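Local coordinates for protein fucose-specific lectin (Aleuria aurantia, PDB 6GKE) that binds L-fucose, with strongest preference for alpha-1,6-linked core fucose on glycoproteins, as a homodimer of six-bladed beta-propellers, at residues 227-239 against 248-262. The protein carries 1 engineered substitution. Sequence-based numbering, arbitrary orientation. Where two conformers were deposited one is given.
Sequences VYWQKGREELYEA and PGQIKDASRPTPSLP. With FUC (alpha-L-fucopyranose), chain G.
Y228 reaches I251 with the edge of its ring, CE1 lying 3.9 Å from I251 CD1, while on the other side of the blade W229 meets the ring of P248 with the rim of its indole at CZ2 and CH2. Next comes the type II turn K231 to E234, where the backbone N of R233 donates to S260 OG (2.9 Å). Water 2 adds a bridge from E234 O to S260 N.

E235 is the polar hub. Its chain bends at chi2 (-67°) and turns the carboxylate to the 252-258 loop, where T258 N donates to E235 OE2 (3.0 Å) from above the carboxylate plane. Water 3 ties OE1 to L236 N and I251 O, filling in where the strands splay; water 4, accepting from D253 N, probably also donates to E235 OE1.

L236 O takes the N-H of I251 (2.8 Å), and the two side chains run alongside each other, L236 CD2 against I251 CD1. Y237, on the opposite face, lies alongside Q250: Q250 CG rests over the ring, 3.9 Å from its centroid, and the amide stands nearly upright to it, NE2 donating to Y237 OH (2.9 Å) in the amide plane. K252 NZ holds OE1 of the same amide, fixing its rotation. E238 and G249 then exchange two backbone bonds, joining the outermost strand of this propeller blade to its neighbour.

The E238 side chain, CG anti to the backbone N (chi1 -178°), extends to the fucose, E238 OE1 accepting from fucose O3 (2.6 Å) and OE2 from O4; R226 and W298 also bind the sugar. The hairpin pairing thus sets the backbone from which a bidentate carboxylate reads two adjacent fucose hydroxyls, while E235 and ordered waters bond the loop that leads to the next blade back to the hairpin.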
ATOM      1  N   VAL A 227      17.382  20.840   4.498  1.00  4.97           N
ATOM      2  CA  VAL A 227      17.382  19.404   4.707  1.00  4.99           C
ATOM      3  C   VAL A 227      16.000  19.035   5.247  1.00  4.96           C
ATOM      4  O   VAL A 227      15.534  19.634   6.218  1.00  5.64           O
ATOM      5  CB  VAL A 227      18.500  18.973   5.676  1.00  5.61           C
ATOM      6  CG1 VAL A 227      18.526  17.471   5.878  1.00  5.76           C
ATOM      7  CG2 VAL A 227      19.858  19.471   5.210  1.00  6.24           C
ATOM      8  N   TYR A 228      15.366  18.054   4.598  1.00  4.80           N
ATOM      9  CA  TYR A 228      14.029  17.586   4.936  1.00  5.02           C
ATOM     10  C   TYR A 228      14.110  16.164   5.474  1.00  4.87           C
ATOM     11  O   TYR A 228      14.870  15.344   4.962  1.00  5.15           O
ATOM     12  CB  TYR A 228      13.106  17.607   3.714  1.00  5.18           C
ATOM     13  CG  TYR A 228      12.935  18.999   3.182  1.00  5.58           C
ATOM     14  CD1 TYR A 228      12.108  19.898   3.832  1.00  5.79           C
ATOM     15  CD2 TYR A 228      13.670  19.449   2.102  1.00  5.59           C
ATOM     16  CE1 TYR A 228      12.009  21.216   3.417  1.00  6.07           C
ATOM     17  CE2 TYR A 228      13.581  20.761   1.671  1.00  5.83           C
ATOM     18  CZ  TYR A 228      12.757  21.653   2.335  1.00  5.89           C
ATOM     19  OH  TYR A 228      12.714  22.962   1.939  1.00  6.63           O
ATOM     20  N   TRP A 229      13.280  15.861   6.470  1.00  4.89           N
ATOM     21  CA  TRP A 229      13.116  14.473   6.863  1.00  5.10           C
ATOM     22  C   TRP A 229      11.692  14.230   7.343  1.00  5.17           C
ATOM     23  O   TRP A 229      11.022  15.113   7.865  1.00  5.68           O
ATOM     24  CB  TRP A 229      14.143  14.025   7.907  1.00  5.44           C
ATOM     25  CG  TRP A 229      14.155  14.768   9.205  1.00  5.82           C
ATOM     26  CD1 TRP A 229      13.478  14.476  10.351  1.00  6.06           C
ATOM     27  CD2 TRP A 229      14.982  15.901   9.505  1.00  5.89           C
ATOM     28  NE1 TRP A 229      13.813  15.366  11.336  1.00  6.04           N
ATOM     29  CE2 TRP A 229      14.736  16.250  10.847  1.00  6.02           C
ATOM     30  CE3 TRP A 229      15.891  16.659   8.761  1.00  6.38           C
ATOM     31  CZ2 TRP A 229      15.390  17.315  11.464  1.00  6.40           C
ATOM     32  CZ3 TRP A 229      16.535  17.711   9.370  1.00  6.99           C
ATOM     33  CH2 TRP A 229      16.284  18.036  10.704  1.00  6.95           C
ATOM     34  N   GLN A 230      11.248  12.984   7.157  1.00  5.12           N
ATOM     35  CA  GLN A 230       9.903  12.612   7.528  1.00  5.37           C
ATOM     36  C   GLN A 230       9.841  11.103   7.736  1.00  5.39           C
ATOM     37  O   GLN A 230      10.269  10.327   6.873  1.00  5.86           O
ATOM     38  CB  GLN A 230       8.917  13.021   6.434  1.00  5.51           C
ATOM     39  CG  GLN A 230       7.453  12.800   6.787  1.00  5.87           C
ATOM     40  CD  GLN A 230       6.575  13.130   5.606  1.00  6.09           C
ATOM     41  OE1 GLN A 230       6.236  14.291   5.373  1.00  7.71           O
ATOM     42  NE2 GLN A 230       6.247  12.112   4.826  1.00  6.59           N
ATOM     43  N   LYS A 231       9.246  10.708   8.862  1.00  5.71           N
ATOM     44  CA  LYS A 231       8.788   9.349   9.068  1.00  6.00           C
ATOM     45  C   LYS A 231       7.320   9.292   8.648  1.00  5.85           C
ATOM     46  O   LYS A 231       6.552  10.203   8.956  1.00  6.46           O
ATOM     47  CB  LYS A 231       8.944   8.947  10.535  1.00  7.08           C
ATOM     48  CG  LYS A 231       8.348   7.595  10.883  1.00  8.18           C
ATOM     49  CD  LYS A 231       8.671   7.123  12.273  1.00  9.80           C
ATOM     50  CE  LYS A 231       7.936   5.848  12.618  1.00 11.50           C
ATOM     51  NZ  LYS A 231       8.179   5.448  14.022  1.00 13.43           N
ATOM     52  N   GLY A 232       6.915   8.214   7.973  1.00  5.69           N
ATOM     53  CA  GLY A 232       5.547   8.120   7.511  1.00  6.08           C
ATOM     54  C   GLY A 232       4.574   8.260   8.671  1.00  6.27           C
ATOM     55  O   GLY A 232       4.768   7.666   9.734  1.00  6.61           O
ATOM     56  N   ARG A 233       3.525   9.056   8.444  1.00  6.65           N
ATOM     57  CA  ARG A 233       2.477   9.390   9.425  0.50  7.23           C
ATOM     58  C   ARG A 233       3.060  10.169  10.614  1.00  7.37           C
ATOM     59  O   ARG A 233       2.495  10.164  11.709  1.00  8.43           O
ATOM     60  CB  ARG A 233       1.685   8.158   9.876  0.50  7.81           C
ATOM     61  CG  ARG A 233       0.247   8.511  10.230  0.50  8.81           C
ATOM     62  CD  ARG A 233      -0.546   7.331  10.738  0.50  9.52           C
ATOM     63  NE  ARG A 233      -1.970   7.624  10.825  0.50 10.02           N
ATOM     64  CZ  ARG A 233      -2.560   8.213  11.862  0.50 10.83           C
ATOM     65  NH1 ARG A 233      -1.837   8.624  12.890  0.50 11.33           N
ATOM     66  NH2 ARG A 233      -3.870   8.392  11.866  0.50 12.42           N
ATOM     67  N   GLU A 234       4.160  10.890  10.373  1.00  7.17           N
ATOM     68  CA  GLU A 234       4.653  11.933  11.272  1.00  7.40           C
ATOM     69  C   GLU A 234       4.814  13.199  10.428  1.00  7.10           C
ATOM     70  O   GLU A 234       4.806  13.146   9.201  1.00  7.82           O
ATOM     71  CB  GLU A 234       5.974  11.543  11.934  1.00  8.06           C
ATOM     72  CG  GLU A 234       5.905  10.256  12.729  1.00  9.30           C
ATOM     73  CD  GLU A 234       4.984  10.278  13.933  1.00 11.69           C
ATOM     74  OE1 GLU A 234       4.667   9.183  14.427  1.00 15.01           O
ATOM     75  OE2 GLU A 234       4.604  11.381  14.381  1.00 12.98           O
ATOM     76  N   GLU A 235       4.976  14.351  11.074  1.00  6.95           N
ATOM     77  CA  GLU A 235       5.097  15.595  10.322  1.00  6.98           C
ATOM     78  C   GLU A 235       6.483  15.690   9.674  1.00  6.47           C
ATOM     79  O   GLU A 235       7.475  15.145  10.165  1.00  7.21           O
ATOM     80  CB  GLU A 235       4.859  16.818  11.208  1.00  7.57           C
ATOM     81  CG  GLU A 235       3.519  16.845  11.928  1.00  8.21           C
ATOM     82  CD  GLU A 235       2.259  16.986  11.089  1.00  8.31           C
ATOM     83  OE1 GLU A 235       2.347  17.000   9.837  1.00  8.62           O
ATOM     84  OE2 GLU A 235       1.173  17.074  11.705  1.00  9.44           O
ATOM     85  N   LEU A 236       6.518  16.415   8.556  1.00  6.00           N
ATOM     86  CA  LEU A 236       7.731  16.793   7.850  1.00  5.90           C
ATOM     87  C   LEU A 236       8.540  17.787   8.693  1.00  5.92           C
ATOM     88  O   LEU A 236       7.972  18.722   9.264  1.00  6.75           O
ATOM     89  CB  LEU A 236       7.310  17.431   6.522  1.00  5.96           C
ATOM     90  CG  LEU A 236       8.431  17.957   5.628  1.00  6.22           C
ATOM     91  CD1 LEU A 236       9.360  16.838   5.188  1.00  6.35           C
ATOM     92  CD2 LEU A 236       7.846  18.671   4.418  1.00  6.55           C
ATOM     93  N   TYR A 237       9.863  17.594   8.720  1.00  5.71           N
ATOM     94  CA  TYR A 237      10.802  18.517   9.341  1.00  5.93           C
ATOM     95  C   TYR A 237      11.688  19.156   8.276  1.00  5.86           C
ATOM     96  O   TYR A 237      12.046  18.508   7.282  1.00  6.11           O
ATOM     97  CB  TYR A 237      11.713  17.797  10.337  1.00  6.60           C
ATOM     98  CG  TYR A 237      11.016  17.399  11.609  1.00  7.47           C
ATOM     99  CD1 TYR A 237      10.215  16.270  11.646  1.00  8.30           C
ATOM    100  CD2 TYR A 237      11.139  18.145  12.769  1.00  8.45           C
ATOM    101  CE1 TYR A 237       9.547  15.892  12.798  1.00  9.26           C
ATOM    102  CE2 TYR A 237      10.490  17.772  13.939  1.00  9.31           C
ATOM    103  CZ  TYR A 237       9.690  16.644  13.951  1.00  9.48           C
ATOM    104  OH  TYR A 237       9.040  16.276  15.096  1.00 11.85           O
ATOM    105  N   GLU A 238      12.082  20.404   8.544  1.00  5.76           N
ATOM    106  CA  GLU A 238      13.071  21.105   7.739  1.00  5.70           C
ATOM    107  C   GLU A 238      14.121  21.726   8.660  1.00  5.82           C
ATOM    108  O   GLU A 238      13.771  22.406   9.632  1.00  6.50           O
ATOM    109  CB  GLU A 238      12.428  22.234   6.932  1.00  5.96           C
ATOM    110  CG  GLU A 238      13.393  22.987   6.031  1.00  6.15           C
ATOM    111  CD  GLU A 238      12.820  24.292   5.516  1.00  6.51           C
ATOM    112  OE1 GLU A 238      12.654  25.214   6.343  1.00  7.63           O
ATOM    113  OE2 GLU A 238      12.541  24.397   4.298  1.00  6.64           O
ATOM    114  N   ALA A 239      15.400  21.524   8.316  1.00  5.53           N
ATOM    115  CA  ALA A 239      16.505  22.299   8.865  1.00  5.78           C
ATOM    116  C   ALA A 239      16.998  23.242   7.770  1.00  5.96           C
ATOM    117  O   ALA A 239      17.152  22.826   6.626  1.00  6.49           O
ATOM    118  CB  ALA A 239      17.621  21.399   9.329  1.00  6.40           C
ATOM    119  N   PRO A 248      15.600  22.822  13.751  1.00  7.78           N
ATOM    120  CA  PRO A 248      14.645  22.246  12.811  1.00  7.62           C
ATOM    121  C   PRO A 248      13.206  22.552  13.242  1.00  7.36           C
ATOM    122  O   PRO A 248      12.912  22.600  14.437  1.00  7.73           O
ATOM    123  CB  PRO A 248      14.944  20.744  12.862  1.00  8.55           C
ATOM    124  CG  PRO A 248      16.389  20.677  13.292  1.00  9.00           C
ATOM    125  CD  PRO A 248      16.536  21.816  14.281  1.00  8.78           C
ATOM    126  N   GLY A 249      12.331  22.736  12.254  1.00  7.26           N
ATOM    127  CA  GLY A 249      10.929  22.991  12.498  1.00  7.90           C
ATOM    128  C   GLY A 249      10.052  22.115  11.632  1.00  7.49           C
ATOM    129  O   GLY A 249      10.440  21.699  10.545  1.00  7.81           O
ATOM    130  N   GLN A 250       8.848  21.841  12.133  1.00  7.82           N
ATOM    131  CA  GLN A 250       7.862  21.075  11.401  1.00  7.74           C
ATOM    132  C   GLN A 250       7.190  21.953  10.341  1.00  7.90           C
ATOM    133  O   GLN A 250       6.901  23.126  10.574  1.00  9.44           O
ATOM    134  CB  GLN A 250       6.803  20.501  12.339  1.00  8.75           C
ATOM    135  CG  GLN A 250       7.337  19.425  13.271  1.00 10.00           C
ATOM    136  CD  GLN A 250       6.271  18.875  14.189  1.00 12.27           C
ATOM    137  OE1 GLN A 250       5.147  19.355  14.236  1.00 15.64           O
ATOM    138  NE2 GLN A 250       6.612  17.828  14.918  1.00 15.63           N
ATOM    139  N   ILE A 251       6.942  21.344   9.181  1.00  7.48           N
ATOM    140  CA  ILE A 251       6.101  21.883   8.135  1.00  7.79           C
ATOM    141  C   ILE A 251       4.790  21.114   8.220  1.00  7.76           C
ATOM    142  O   ILE A 251       4.778  19.914   7.972  1.00  8.24           O
ATOM    143  CB  ILE A 251       6.766  21.719   6.759  1.00  7.73           C
ATOM    144  CG1 ILE A 251       8.031  22.572   6.657  1.00  8.02           C
ATOM    145  CG2 ILE A 251       5.778  22.020   5.636  1.00  8.42           C
ATOM    146  CD1 ILE A 251       8.918  22.205   5.493  1.00  8.29           C
ATOM    147  N   LYS A 252       3.720  21.795   8.627  1.00  8.38           N
ATOM    148  CA  LYS A 252       2.493  21.096   8.924  1.00  9.24           C
ATOM    149  C   LYS A 252       1.293  22.022   8.737  1.00  9.92           C
ATOM    150  O   LYS A 252       1.422  23.240   8.650  1.00 11.56           O
ATOM    151  CB  LYS A 252       2.533  20.512  10.337  1.00 10.21           C
ATOM    152  CG  LYS A 252       2.625  21.521  11.468  1.00 11.66           C
ATOM    153  CD  LYS A 252       2.783  20.824  12.795  1.00 13.63           C
ATOM    154  CE  LYS A 252       2.899  21.759  13.978  1.00 15.64           C
ATOM    155  NZ  LYS A 252       3.109  21.000  15.233  1.00 17.32           N
ATOM    156  N   ASP A 253       0.131  21.373   8.680  1.00 10.22           N
ATOM    157  CA  ASP A 253      -1.166  21.974   8.480  1.00 11.40           C
ATOM    158  C   ASP A 253      -2.070  21.443   9.592  1.00 11.32           C
ATOM    159  O   ASP A 253      -2.308  20.244   9.660  1.00 11.58           O
ATOM    160  CB  ASP A 253      -1.665  21.615   7.078  1.00 12.11           C
ATOM    161  CG  ASP A 253      -3.069  22.074   6.724  1.00 13.56           C
ATOM    162  OD1 ASP A 253      -3.804  22.494   7.636  1.00 14.41           O
ATOM    163  OD2 ASP A 253      -3.414  21.995   5.528  1.00 15.38           O
ATOM    164  N   ALA A 254      -2.548  22.335  10.464  1.00 12.93           N
ATOM    165  CA  ALA A 254      -3.331  21.930  11.631  1.00 14.43           C
ATOM    166  C   ALA A 254      -4.605  21.181  11.212  1.00 14.51           C
ATOM    167  O   ALA A 254      -5.102  20.341  11.967  1.00 16.47           O
ATOM    168  CB  ALA A 254      -3.656  23.138  12.472  1.00 15.68           C
ATOM    169  N   SER A 255      -5.126  21.482  10.015  1.00 13.93           N
ATOM    170  CA  SER A 255      -6.367  20.877   9.513  1.00 14.67           C
ATOM    171  C   SER A 255      -6.111  19.498   8.889  1.00 14.12           C
ATOM    172  O   SER A 255      -7.058  18.742   8.671  1.00 15.92           O
ATOM    173  CB  SER A 255      -7.050  21.787   8.525  1.00 16.47           C
ATOM    174  OG  SER A 255      -6.420  21.733   7.254  1.00 18.38           O
ATOM    175  N   ARG A 256      -4.844  19.190   8.585  1.00 12.74           N
ATOM    176  CA  ARG A 256      -4.450  17.932   7.948  1.00 12.91           C
ATOM    177  C   ARG A 256      -3.227  17.373   8.663  1.00 11.57           C
ATOM    178  O   ARG A 256      -2.129  17.337   8.104  1.00 10.95           O
ATOM    179  CB  ARG A 256      -4.183  18.149   6.457  1.00 13.97           C
ATOM    180  CG  ARG A 256      -5.437  18.492   5.669  1.00 15.67           C
ATOM    181  CD  ARG A 256      -5.188  18.597   4.181  1.00 15.98           C
ATOM    182  NE  ARG A 256      -4.720  17.347   3.602  1.00 16.75           N
ATOM    183  CZ  ARG A 256      -4.393  17.200   2.327  1.00 17.32           C
ATOM    184  NH1 ARG A 256      -4.566  18.208   1.491  1.00 17.88           N
ATOM    185  NH2 ARG A 256      -3.888  16.055   1.898  1.00 18.54           N
ATOM    186  N   PRO A 257      -3.377  16.911   9.925  1.00 12.03           N
ATOM    187  CA  PRO A 257      -2.237  16.396  10.672  1.00 11.34           C
ATOM    188  C   PRO A 257      -1.627  15.163   9.996  1.00 10.05           C
ATOM    189  O   PRO A 257      -2.336  14.355   9.392  1.00 10.52           O
ATOM    190  CB  PRO A 257      -2.808  16.044  12.052  1.00 12.78           C
ATOM    191  CG  PRO A 257      -4.296  15.881  11.813  1.00 14.30           C
ATOM    192  CD  PRO A 257      -4.635  16.837  10.687  1.00 13.17           C
ATOM    193  N   THR A 258      -0.302  15.062  10.116  1.00  9.41           N
ATOM    194  CA  THR A 258       0.505  13.911   9.699  1.00  9.17           C
ATOM    195  C   THR A 258      -0.088  13.250   8.456  1.00  8.57           C
ATOM    196  O   THR A 258      -0.503  12.093   8.495  1.00  9.33           O
ATOM    197  CB  THR A 258       0.655  12.907  10.849  1.00  9.84           C
ATOM    198  OG1 THR A 258      -0.620  12.381  11.222  1.00 11.32           O
ATOM    199  CG2 THR A 258       1.306  13.514  12.074  1.00 10.08           C
ATOM    200  N   PRO A 259      -0.134  13.963   7.309  1.00  8.35           N
ATOM    201  CA  PRO A 259      -0.927  13.517   6.166  1.00  8.14           C
ATOM    202  C   PRO A 259      -0.376  12.328   5.363  1.00  7.66           C
ATOM    203  O   PRO A 259      -1.095  11.826   4.509  1.00  9.30           O
ATOM    204  CB  PRO A 259      -0.998  14.776   5.282  1.00  8.52           C
ATOM    205  CG  PRO A 259       0.264  15.533   5.615  1.00  8.44           C
ATOM    206  CD  PRO A 259       0.463  15.291   7.095  1.00  8.50           C
ATOM    207  N   SER A 260       0.866  11.902   5.622  1.00  6.54           N
ATOM    208  CA  SER A 260       1.436  10.761   4.911  1.00  6.22           C
ATOM    209  C   SER A 260       1.016   9.442   5.564  1.00  5.99           C
ATOM    210  O   SER A 260       0.673   9.389   6.736  1.00  7.13           O
ATOM    211  CB  SER A 260       2.935  10.845   4.840  1.00  6.27           C
ATOM    212  OG  SER A 260       3.530  10.754   6.130  1.00  6.72           O
ATOM    213  N   LEU A 261       1.084   8.364   4.780  1.00  5.83           N
ATOM    214  CA  LEU A 261       0.844   7.026   5.299  1.00  5.93           C
ATOM    215  C   LEU A 261       2.083   6.490   6.006  1.00  5.85           C
ATOM    216  O   LEU A 261       3.212   6.915   5.751  1.00  5.87           O
ATOM    217  CB  LEU A 261       0.447   6.078   4.166  1.00  5.87           C
ATOM    218  CG  LEU A 261      -0.942   6.287   3.570  1.00  6.20           C
ATOM    219  CD1 LEU A 261      -1.064   5.505   2.275  1.00  6.44           C
ATOM    220  CD2 LEU A 261      -2.039   5.883   4.548  1.00  6.94           C
ATOM    221  N   PRO A 262       1.914   5.485   6.894  1.00  6.08           N
ATOM    222  CA  PRO A 262       3.067   4.833   7.511  1.00  6.40           C
ATOM    223  C   PRO A 262       4.053   4.288   6.468  1.00  5.69           C
ATOM    224  O   PRO A 262       3.647   3.813   5.404  1.00  6.02           O
ATOM    225  CB  PRO A 262       2.432   3.699   8.327  1.00  6.63           C
ATOM    226  CG  PRO A 262       1.051   4.219   8.642  1.00  6.87           C
ATOM    227  CD  PRO A 262       0.633   4.936   7.378  1.00  6.59           C
TER
HETATM  228  C1  FUC G 407      13.046  29.995   4.911  1.00 11.01           C
HETATM  229  C2  FUC G 407      12.519  28.781   5.662  1.00 10.39           C
HETATM  230  C3  FUC G 407      11.344  28.160   4.906  1.00  9.34           C
HETATM  231  C4  FUC G 407      11.740  27.867   3.453  1.00  8.65           C
HETATM  232  C5  FUC G 407      12.247  29.153   2.822  1.00  9.17           C
HETATM  233  C6  FUC G 407      12.697  29.002   1.375  1.00  9.67           C
HETATM  234  O1  FUC G 407      12.060  31.030   4.945  1.00 12.30           O
HETATM  235  O2  FUC G 407      12.109  29.185   6.973  1.00 12.60           O
HETATM  236  O3  FUC G 407      10.893  26.996   5.598  1.00  9.55           O
HETATM  237  O4  FUC G 407      12.796  26.899   3.364  1.00  7.84           O
HETATM  238  O5  FUC G 407      13.362  29.651   3.560  1.00  9.75           O
HETATM  239  O   HOH W   1      -1.889   7.560   7.780  1.00 18.06           O
HETATM  240  O   HOH W   2       3.131  13.266   7.082  1.00  7.72           O
HETATM  241  O   HOH W   3       3.899  17.380   7.672  1.00  7.52           O
HETATM  242  O   HOH W   4       0.339  18.548   8.563  1.00 10.16           O
HETATM  243  O   HOH W   5      -0.604  19.249  11.795  1.00 12.65           O